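Local atomic coordinates of histidinol-phosphate aminotransferase (Clostridium acetobutylicum, PDB entry 3FTB), a protein that probably transfers amino groups with the cofactor pyridoxal 5'-phosphate, acting as a histidinol-phosphate aminotransferase. Residues Y126-E129 and N130-D134. Numbering follows the deposited sequence.
Sequences YLDE and NMCID
Asp-128 turns its carboxylate back over the turn that it begins, and OD1 accepts the backbone N-H groups of Asn-130 and Cys-132. Cys-132 N lies 2.9 Å from Asp-128 OD1, on a nearly straight N-H...O line. Asn-130 N, 2.6 Å from Asp-128 OD1, makes a more bent bond (135°) that closes an Asx turn. The two donors come from opposite faces of the carboxylate plane, each well out of it. With chi1 at 76°, CG sits between the backbone N and the carbonyl carbon, a torsion that folds this short side chain over the turn; aspartate suits the place because its acceptor lies so near its own backbone.

Residues Asp-128 to Met-131 form a type I beta turn, in which Met-131 N donates to Asp-128 O. Asp-128 N donates to Cys-132 O at 2.9 Å and Met-131 has positive phi and psi, the pattern of a type I turn with a G1-type bulge, here in a loop. The Met-131 side chain crosses that of Leu-127 at about a right angle, with SD 3.9 Å from Leu-127 CD1; its bend at chi3 turns CE back toward Asp-128 O and Leu-127 CB. The other methyl, Leu-127 CD2, meets Ile-133 CG1 at 4.0 Å. Leucine's forked end thus serves both neighbours while its side chain is buried against Ile-104 and Pro-106. Asn-130 OD1 accepts a hydrogen bond from Arg-291.

The connection joins strand 121-126, outermost of its sheet within the chain, to helix 135-141, which Asp-134 precedes as N-cap. Two N-H groups converging on one carboxylate oxygen would probably stabilise its negative charge and restrain the bend without a regular strand pairing.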
ATOM      1  N   TYR A 126      17.805 -27.470  -1.393  1.00 29.22           N
ATOM      2  CA  TYR A 126      18.572 -26.997  -2.541  1.00 36.25           C
ATOM      3  C   TYR A 126      18.189 -27.684  -3.847  1.00 38.74           C
ATOM      4  O   TYR A 126      18.063 -28.911  -3.902  1.00 42.45           O
ATOM      5  CB  TYR A 126      20.064 -27.201  -2.285  1.00 39.07           C
ATOM      6  CG  TYR A 126      20.659 -26.254  -1.259  1.00 46.28           C
ATOM      7  CD1 TYR A 126      20.485 -26.472   0.099  1.00 46.54           C
ATOM      8  CD2 TYR A 126      21.399 -25.146  -1.656  1.00 48.31           C
ATOM      9  CE1 TYR A 126      21.024 -25.615   1.037  1.00 51.47           C
ATOM     10  CE2 TYR A 126      21.946 -24.283  -0.727  1.00 55.24           C
ATOM     11  CZ  TYR A 126      21.757 -24.520   0.621  1.00 59.72           C
ATOM     12  OH  TYR A 126      22.302 -23.656   1.551  1.00 65.52           O
ATOM     13  N   LEU A 127      17.999 -26.893  -4.897  1.00 28.71           N
ATOM     14  CA  LEU A 127      17.946 -27.450  -6.242  1.00 28.75           C
ATOM     15  C   LEU A 127      19.250 -28.180  -6.507  1.00 41.28           C
ATOM     16  O   LEU A 127      20.320 -27.751  -6.049  1.00 40.78           O
ATOM     17  CB  LEU A 127      17.776 -26.348  -7.284  1.00 24.52           C
ATOM     18  CG  LEU A 127      16.621 -25.359  -7.163  1.00 21.75           C
ATOM     19  CD1 LEU A 127      16.747 -24.336  -8.276  1.00 23.37           C
ATOM     20  CD2 LEU A 127      15.287 -26.077  -7.222  1.00 26.86           C
ATOM     21  N   ASP A 128      19.173 -29.271  -7.260  1.00 42.26           N
ATOM     22  CA  ASP A 128      20.365 -30.048  -7.562  1.00 43.75           C
ATOM     23  C   ASP A 128      21.258 -29.319  -8.573  1.00 54.27           C
ATOM     24  O   ASP A 128      21.071 -28.121  -8.821  1.00 55.93           O
ATOM     25  CB  ASP A 128      19.987 -31.447  -8.043  1.00 35.94           C
ATOM     26  CG  ASP A 128      19.480 -31.466  -9.482  1.00 42.40           C
ATOM     27  OD1 ASP A 128      19.411 -30.396 -10.125  1.00 38.12           O
ATOM     28  OD2 ASP A 128      19.153 -32.564  -9.979  1.00 42.64           O
ATOM     29  N   GLU A 129      22.222 -30.038  -9.152  1.00 54.52           N
ATOM     30  CA  GLU A 129      23.164 -29.443 -10.106  1.00 40.83           C
ATOM     31  C   GLU A 129      22.479 -28.965 -11.389  1.00 31.33           C
ATOM     32  O   GLU A 129      22.965 -28.062 -12.067  1.00 36.82           O
ATOM     33  CB  GLU A 129      24.321 -30.406 -10.421  1.00 45.82           C
ATOM     34  CG  GLU A 129      23.899 -31.867 -10.672  1.00 64.89           C
ATOM     35  CD  GLU A 129      25.011 -32.727 -11.288  1.00 81.56           C
ATOM     36  OE1 GLU A 129      26.154 -32.238 -11.427  1.00 89.58           O
ATOM     37  OE2 GLU A 129      24.740 -33.899 -11.633  1.00 86.09           O
ATOM     38  N   ASN A 130      21.334 -29.559 -11.708  1.00 30.81           N
ATOM     39  CA  ASN A 130      20.623 -29.232 -12.938  1.00 33.46           C
ATOM     40  C   ASN A 130      19.535 -28.176 -12.738  1.00 41.18           C
ATOM     41  O   ASN A 130      18.770 -27.879 -13.658  1.00 45.47           O
ATOM     42  CB  ASN A 130      20.045 -30.507 -13.559  1.00 40.28           C
ATOM     43  CG  ASN A 130      21.127 -31.529 -13.916  1.00 41.13           C
ATOM     44  OD1 ASN A 130      22.195 -31.177 -14.419  1.00 37.95           O
ATOM     45  ND2 ASN A 130      20.846 -32.802 -13.660  1.00 46.04           N
ATOM     46  N   MET A 131      19.514 -27.592 -11.539  1.00 38.82           N
ATOM     47  CA  MET A 131      18.455 -26.681 -11.093  1.00 33.58           C
ATOM     48  C   MET A 131      17.089 -27.384 -11.053  1.00 37.86           C
ATOM     49  O   MET A 131      16.056 -26.797 -11.377  1.00 44.51           O
ATOM     50  CB  MET A 131      18.426 -25.378 -11.910  1.00 27.00           C
ATOM     51  CG  MET A 131      19.714 -24.502 -11.820  1.00 21.37           C
ATOM     52  SD  MET A 131      20.087 -23.703 -10.235  1.00 24.11           S
ATOM     53  CE  MET A 131      20.860 -25.022  -9.315  1.00 28.03           C
ATOM     54  N   CYS A 132      17.108 -28.653 -10.637  1.00 28.81           N
ATOM     55  CA  CYS A 132      15.899 -29.440 -10.398  1.00 23.03           C
ATOM     56  C   CYS A 132      15.570 -29.521  -8.918  1.00 25.52           C
ATOM     57  O   CYS A 132      16.460 -29.692  -8.085  1.00 33.07           O
ATOM     58  CB  CYS A 132      16.050 -30.868 -10.944  1.00 29.02           C
ATOM     59  SG  CYS A 132      16.190 -30.949 -12.736  1.00 38.86           S
ATOM     60  N   ILE A 133      14.284 -29.407  -8.603  1.00 29.99           N
ATOM     61  CA  ILE A 133      13.795 -29.594  -7.245  1.00 24.25           C
ATOM     62  C   ILE A 133      14.198 -30.977  -6.736  1.00 27.81           C
ATOM     63  O   ILE A 133      14.170 -31.968  -7.485  1.00 27.28           O
ATOM     64  CB  ILE A 133      12.246 -29.433  -7.187  1.00 43.60           C
ATOM     65  CG1 ILE A 133      11.843 -27.993  -7.499  1.00 43.40           C
ATOM     66  CG2 ILE A 133      11.686 -29.843  -5.829  1.00 35.93           C
ATOM     67  CD1 ILE A 133      10.388 -27.837  -7.789  1.00 39.36           C
ATOM     68  N   ASP A 134      14.590 -31.040  -5.468  1.00 29.87           N
ATOM     69  CA  ASP A 134      14.812 -32.320  -4.810  1.00 37.19           C
ATOM     70  C   ASP A 134      13.500 -32.709  -4.113  1.00 44.59           C
ATOM     71  O   ASP A 134      13.356 -32.559  -2.894  1.00 38.52           O
ATOM     72  CB  ASP A 134      15.958 -32.192  -3.804  1.00 34.29           C
ATOM     73  CG  ASP A 134      16.491 -33.544  -3.330  1.00 48.32           C
ATOM     74  OD1 ASP A 134      15.832 -34.579  -3.574  1.00 53.89           O
ATOM     75  OD2 ASP A 134      17.578 -33.559  -2.703  1.00 41.86           O
TER
HETATM   76  O   HOH W   1      14.966 -28.963  -3.866  1.00 31.97           O